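Local coordinates for protein cytochrome C (Thioalkalivibrio paradoxus ARh 1, PDB 5N1T) that probably carries electrons as a small class I-type c cytochrome with one covalently attached heme c, at residues D59-R71 with A84-Q97. Residues are numbered along the deposited sequence; the frame is centred on the assembly and turned at random.
Sequences DADQIAETMLAFR and ASGYSEDEIASIAQ. With HEC (heme c), chain F.
I92 sits as a knob in the hole formed by A64, M67, L68 and R71, and around it the two helices are closely packed. I92 CG2, the branch lying opposite the backbone N, rests 3.8 Å from M67 CB and also meets A64 and L68, while I92 CD1 meets R71 CD, the two side chains crossing at a slant. One turn further, the alanines A60, A64 and A96 let the backbones approach: A96 CB lies 3.8 Å from A64 CB and 3.4 Å from A60 O, with I63 CG2 against A96 CA, and the CA atoms of A60 and A96 are 4.4 Å apart. Short segments of the two helices run roughly antiparallel, at 145°, with their axes 8.1 Å apart. In the all-helical cytochrome c fold, helix 89-101 is the C-terminal helix, which also packs on the N-terminal helix 29-42; here it packs on helix 60-72, along one border of the heme. I63 CG2, I95 CG2 and M67 SD all touch heme methyl CMB. M67 is bent at both chi2 and chi3, which brings CE against both I92 CG1 and Y87 CD2. F70 points its ring edge at heme C2A and also packs on M80, the axial methionine. The more open side belongs to R71 and E89. Extended from CG to NE, R71 grips Y87 O side-on with two nitrogens: NE at 3.0 Å, nearly in line with the C=O, and NH2 at 3.2 Å, on a lone pair. The fork thus ties the end of helix 60-72 to the loop before helix 89-101, which S88 and E91 start with a capping box. E89, solvent-exposed, offers R71 charge alone: its OE2 lies 4.1 Å from R71 NH1, well out of the guanidinium plane.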
loop_
_atom_site.group_PDB
_atom_site.type_symbol
_atom_site.label_atom_id
_atom_site.label_comp_id
_atom_site.label_asym_id
_atom_site.label_seq_id
_atom_site.Cartn_x
_atom_site.Cartn_y
_atom_site.Cartn_z
ATOM N N ASP B 59 39.596 -15.535 8.541
ATOM C CA ASP B 59 39.996 -16.771 7.852
ATOM C C ASP B 59 38.956 -17.924 7.984
ATOM O O ASP B 59 38.039 -17.855 8.835
ATOM C CB ASP B 59 41.417 -17.218 8.267
ATOM C CG ASP B 59 41.545 -17.501 9.773
ATOM O OD1 ASP B 59 40.655 -18.149 10.370
ATOM O OD2 ASP B 59 42.564 -17.082 10.358
ATOM N N ALA B 60 39.132 -18.969 7.151
ATOM C CA ALA B 60 38.247 -20.132 7.079
ATOM C C ALA B 60 37.760 -20.584 8.454
ATOM O O ALA B 60 36.555 -20.717 8.707
ATOM C CB ALA B 60 38.941 -21.267 6.353
ATOM N N ASP B 61 38.712 -20.749 9.354
ATOM C CA ASP B 61 38.468 -21.313 10.653
ATOM C C ASP B 61 37.493 -20.463 11.442
ATOM O O ASP B 61 36.518 -21.008 11.987
ATOM C CB ASP B 61 39.803 -21.530 11.387
ATOM C CG ASP B 61 40.446 -22.869 11.039
ATOM O OD1 ASP B 61 40.539 -23.242 9.843
ATOM O OD2 ASP B 61 40.850 -23.566 11.985
ATOM N N GLN B 62 37.735 -19.143 11.469
ATOM C CA GLN B 62 36.822 -18.188 12.138
ATOM C C GLN B 62 35.412 -18.239 11.564
ATOM O O GLN B 62 34.426 -18.357 12.320
ATOM C CB GLN B 62 37.342 -16.762 12.051
ATOM C CG GLN B 62 38.658 -16.544 12.767
ATOM C CD GLN B 62 39.304 -15.252 12.358
ATOM O OE1 GLN B 62 39.695 -15.067 11.201
ATOM N NE2 GLN B 62 39.416 -14.334 13.306
ATOM N N ILE B 63 35.327 -18.192 10.231
ATOM C CA ILE B 63 34.041 -18.223 9.571
ATOM C C ILE B 63 33.335 -19.517 9.937
ATOM O O ILE B 63 32.250 -19.470 10.506
ATOM C CB ILE B 63 34.112 -18.016 8.054
ATOM C CG1 ILE B 63 34.626 -16.582 7.743
ATOM C CG2 ILE B 63 32.727 -18.285 7.450
ATOM C CD1 ILE B 63 35.025 -16.303 6.281
ATOM N N ALA B 64 33.963 -20.659 9.672
ATOM C CA ALA B 64 33.299 -21.943 9.923
ATOM C C ALA B 64 32.861 -22.030 11.388
ATOM O O ALA B 64 31.729 -22.381 11.666
ATOM C CB ALA B 64 34.196 -23.130 9.532
ATOM N N GLU B 65 33.752 -21.648 12.307
ATOM C CA GLU B 65 33.557 -21.919 13.723
ATOM C C GLU B 65 32.378 -21.108 14.235
ATOM O O GLU B 65 31.675 -21.567 15.123
ATOM C CB GLU B 65 34.849 -21.688 14.534
ATOM N N THR B 66 32.138 -19.932 13.642
ATOM C CA THR B 66 30.993 -19.072 14.051
ATOM C C THR B 66 29.686 -19.295 13.286
ATOM O O THR B 66 28.609 -19.123 13.854
ATOM C CB THR B 66 31.344 -17.569 14.187
ATOM O OG1 THR B 66 32.026 -17.123 13.016
ATOM C CG2 THR B 66 32.239 -17.337 15.441
ATOM N N MET B 67 29.786 -19.719 12.024
ATOM C CA MET B 67 28.644 -20.267 11.297
ATOM C C MET B 67 27.977 -21.305 12.179
ATOM O O MET B 67 26.809 -21.153 12.547
ATOM C CB MET B 67 29.076 -20.928 9.990
ATOM C CG MET B 67 29.475 -19.985 8.878
ATOM S SD MET B 67 28.059 -19.044 8.328
ATOM C CE MET B 67 27.501 -20.078 6.977
ATOM N N LEU B 68 28.759 -22.317 12.567
ATOM C CA LEU B 68 28.278 -23.432 13.390
ATOM C C LEU B 68 27.770 -22.948 14.740
ATOM O O LEU B 68 26.774 -23.502 15.243
ATOM C CB LEU B 68 29.356 -24.509 13.579
ATOM C CG LEU B 68 30.013 -25.095 12.324
ATOM C CD1 LEU B 68 31.462 -25.442 12.621
ATOM C CD2 LEU B 68 29.277 -26.299 11.740
ATOM N N ALA B 69 28.446 -21.923 15.298
ATOM C CA ALA B 69 28.054 -21.277 16.567
ATOM C C ALA B 69 26.672 -20.602 16.488
ATOM O O ALA B 69 25.874 -20.666 17.442
ATOM C CB ALA B 69 29.110 -20.270 17.015
ATOM N N PHE B 70 26.411 -19.959 15.344
ATOM C CA PHE B 70 25.131 -19.311 15.077
ATOM C C PHE B 70 24.082 -20.389 14.859
ATOM O O PHE B 70 22.973 -20.314 15.416
ATOM C CB PHE B 70 25.222 -18.439 13.831
ATOM C CG PHE B 70 25.836 -17.072 14.053
ATOM C CD1 PHE B 70 25.440 -16.259 15.110
ATOM C CD2 PHE B 70 26.783 -16.573 13.149
ATOM C CE1 PHE B 70 25.987 -14.985 15.272
ATOM C CE2 PHE B 70 27.332 -15.310 13.301
ATOM C CZ PHE B 70 26.940 -14.506 14.364
ATOM N N ARG B 71 24.469 -21.400 14.084
ATOM C CA ARG B 71 23.624 -22.517 13.753
ATOM C C ARG B 71 22.982 -23.215 14.976
ATOM O O ARG B 71 21.774 -23.404 15.033
ATOM C CB ARG B 71 24.461 -23.481 12.948
ATOM C CG ARG B 71 23.741 -24.339 11.942
ATOM C CD ARG B 71 24.818 -25.074 11.165
ATOM N NE ARG B 71 24.278 -26.124 10.307
ATOM C CZ ARG B 71 24.178 -27.408 10.647
ATOM N NH1 ARG B 71 24.577 -27.824 11.841
ATOM N NH2 ARG B 71 23.683 -28.283 9.780
ATOM N N ALA B 84 22.559 -19.553 8.557
ATOM C CA ALA B 84 23.491 -20.635 8.919
ATOM C C ALA B 84 22.900 -22.070 8.947
ATOM O O ALA B 84 23.532 -23.008 8.425
ATOM C CB ALA B 84 24.192 -20.308 10.240
ATOM N N SER B 85 21.699 -22.211 9.534
ATOM C CA SER B 85 20.934 -23.457 9.591
ATOM C C SER B 85 20.553 -23.988 8.200
ATOM O O SER B 85 20.279 -25.180 8.017
ATOM C CB SER B 85 19.657 -23.241 10.417
ATOM O OG SER B 85 19.936 -23.017 11.806
ATOM N N GLY B 86 20.552 -23.107 7.211
ATOM C CA GLY B 86 20.243 -23.491 5.845
ATOM C C GLY B 86 21.317 -24.311 5.173
ATOM O O GLY B 86 21.075 -24.907 4.111
ATOM N N TYR B 87 22.502 -24.339 5.792
ATOM C CA TYR B 87 23.637 -25.099 5.279
ATOM C C TYR B 87 24.041 -26.296 6.119
ATOM O O TYR B 87 23.909 -26.293 7.348
ATOM C CB TYR B 87 24.828 -24.187 5.139
ATOM C CG TYR B 87 24.544 -22.976 4.333
ATOM C CD1 TYR B 87 24.468 -23.047 2.931
ATOM C CD2 TYR B 87 24.326 -21.760 4.953
ATOM C CE1 TYR B 87 24.195 -21.930 2.173
ATOM C CE2 TYR B 87 24.054 -20.640 4.208
ATOM C CZ TYR B 87 23.994 -20.723 2.826
ATOM O OH TYR B 87 23.741 -19.575 2.095
ATOM N N SER B 88 24.561 -27.309 5.441
ATOM C CA SER B 88 25.193 -28.434 6.096
ATOM C C SER B 88 26.605 -28.064 6.578
ATOM O O SER B 88 27.182 -27.049 6.161
ATOM C CB SER B 88 25.288 -29.578 5.101
ATOM O OG SER B 88 26.319 -29.305 4.180
ATOM N N GLU B 89 27.155 -28.914 7.440
ATOM C CA GLU B 89 28.544 -28.811 7.921
ATOM C C GLU B 89 29.600 -28.829 6.807
ATOM O O GLU B 89 30.575 -28.088 6.872
ATOM C CB GLU B 89 28.836 -29.904 8.951
ATOM C CG GLU B 89 27.860 -29.910 10.123
ATOM C CD GLU B 89 28.473 -30.450 11.394
ATOM O OE1 GLU B 89 29.563 -31.074 11.301
ATOM O OE2 GLU B 89 27.863 -30.233 12.475
ATOM N N ASP B 90 29.393 -29.669 5.791
ATOM C CA ASP B 90 30.232 -29.680 4.581
ATOM C C ASP B 90 30.214 -28.378 3.804
ATOM O O ASP B 90 31.272 -27.866 3.406
ATOM C CB ASP B 90 29.810 -30.812 3.648
ATOM C CG ASP B 90 30.579 -32.063 3.900
ATOM O OD1 ASP B 90 30.983 -32.255 5.069
ATOM O OD2 ASP B 90 30.793 -32.834 2.934
ATOM N N GLU B 91 29.002 -27.855 3.591
ATOM C CA GLU B 91 28.800 -26.618 2.848
ATOM C C GLU B 91 29.412 -25.434 3.594
ATOM O O GLU B 91 30.077 -24.607 2.962
ATOM C CB GLU B 91 27.322 -26.397 2.563
ATOM C CG GLU B 91 26.745 -27.360 1.528
ATOM C CD GLU B 91 25.225 -27.418 1.567
ATOM O OE1 GLU B 91 24.602 -27.048 2.605
ATOM O OE2 GLU B 91 24.656 -27.833 0.537
ATOM N N ILE B 92 29.215 -25.390 4.920
ATOM C CA ILE B 92 29.851 -24.404 5.799
ATOM C C ILE B 92 31.390 -24.348 5.661
ATOM O O ILE B 92 31.983 -23.254 5.665
ATOM C CB ILE B 92 29.374 -24.585 7.253
ATOM C CG1 ILE B 92 28.091 -23.778 7.465
ATOM C CG2 ILE B 92 30.386 -24.062 8.243
ATOM C CD1 ILE B 92 27.062 -24.418 8.377
ATOM N N ALA B 93 32.020 -25.513 5.498
ATOM C CA ALA B 93 33.463 -25.597 5.243
ATOM C C ALA B 93 33.806 -25.014 3.872
ATOM O O ALA B 93 34.721 -24.189 3.783
ATOM C CB ALA B 93 33.977 -27.029 5.380
ATOM N N SER B 94 33.071 -25.396 2.822
ATOM C CA SER B 94 33.266 -24.811 1.482
ATOM C C SER B 94 33.140 -23.282 1.510
ATOM O O SER B 94 33.991 -22.572 0.980
ATOM C CB SER B 94 32.277 -25.377 0.466
ATOM O OG SER B 94 32.754 -26.529 -0.188
ATOM N N ILE B 95 32.082 -22.788 2.145
ATOM C CA ILE B 95 31.795 -21.353 2.230
ATOM C C ILE B 95 32.950 -20.657 2.943
ATOM O O ILE B 95 33.462 -19.619 2.477
ATOM C CB ILE B 95 30.449 -21.101 2.967
ATOM C CG1 ILE B 95 29.289 -21.473 2.077
ATOM C CG2 ILE B 95 30.266 -19.650 3.409
ATOM C CD1 ILE B 95 28.113 -21.979 2.878
ATOM N N ALA B 96 33.351 -21.262 4.064
ATOM C CA ALA B 96 34.409 -20.730 4.910
ATOM C C ALA B 96 35.693 -20.532 4.070
ATOM O O ALA B 96 36.163 -19.397 3.902
ATOM C CB ALA B 96 34.627 -21.651 6.107
ATOM N N GLN B 97 36.186 -21.631 3.492
ATOM C CA GLN B 97 37.338 -21.650 2.597
ATOM C C GLN B 97 37.259 -20.546 1.537
ATOM O O GLN B 97 38.075 -19.618 1.537
ATOM C CB GLN B 97 37.436 -23.024 1.917
ATOM C CG GLN B 97 38.792 -23.334 1.300
ATOM C CD GLN B 97 38.701 -24.312 0.139
ATOM O OE1 GLN B 97 39.159 -24.021 -0.968
ATOM N NE2 GLN B 97 38.107 -25.475 0.385
HETATM FE FE HEC F . 26.281 -13.103 7.930
HETATM C CHA HEC F . 27.153 -11.929 11.090
HETATM C CHB HEC F . 29.120 -14.953 7.849
HETATM C CHC HEC F . 25.114 -14.745 5.073
HETATM C CHD HEC F . 23.697 -10.947 7.813
HETATM N NA HEC F . 27.853 -13.394 9.268
HETATM C C1A HEC F . 28.097 -12.842 10.459
HETATM C C2A HEC F . 29.367 -13.246 11.125
HETATM C C3A HEC F . 29.944 -14.169 10.146
HETATM C C4A HEC F . 28.926 -14.167 9.070
HETATM C CMA HEC F . 31.216 -14.957 10.173
HETATM C CAA HEC F . 29.911 -12.788 12.456
HETATM C CBA HEC F . 30.732 -11.558 12.060
HETATM C CGA HEC F . 31.530 -10.910 13.183
HETATM O O1A HEC F . 31.278 -11.157 14.382
HETATM O O2A HEC F . 32.442 -10.109 12.874
HETATM N NB HEC F . 26.987 -14.612 6.674
HETATM C C1B HEC F . 28.179 -15.241 6.795
HETATM C C2B HEC F . 28.501 -16.262 5.787
HETATM C C3B HEC F . 27.303 -16.248 4.955
HETATM C C4B HEC F . 26.427 -15.180 5.572
HETATM C CMB HEC F . 29.706 -17.150 5.647
HETATM C CAB HEC F . 27.221 -17.198 3.815
HETATM C CBB HEC F . 26.115 -17.371 2.850
HETATM N NC HEC F . 24.667 -12.879 6.625
HETATM C C1C HEC F . 24.339 -13.571 5.510
HETATM C C2C HEC F . 23.104 -13.099 4.806
HETATM C C3C HEC F . 22.693 -11.967 5.676
HETATM C C4C HEC F . 23.725 -11.926 6.724
HETATM C CMC HEC F . 22.490 -13.673 3.564
HETATM C CAC HEC F . 21.590 -10.960 5.629
HETATM C CBC HEC F . 20.469 -10.935 4.664
HETATM N ND HEC F . 25.550 -11.688 9.237
HETATM C C1D HEC F . 24.469 -10.937 9.066
HETATM C C2D HEC F . 24.156 -10.028 10.194
HETATM C C3D HEC F . 25.219 -10.330 11.166
HETATM C C4D HEC F . 25.982 -11.363 10.458
HETATM C CMD HEC F . 23.066 -9.021 10.323
HETATM C CAD HEC F . 25.456 -9.777 12.535
HETATM C CBD HEC F . 24.973 -10.915 13.430
HETATM C CGD HEC F . 23.477 -10.973 13.659
HETATM O O1D HEC F . 22.911 -10.044 14.278
HETATM O O2D HEC F . 22.851 -11.973 13.240
#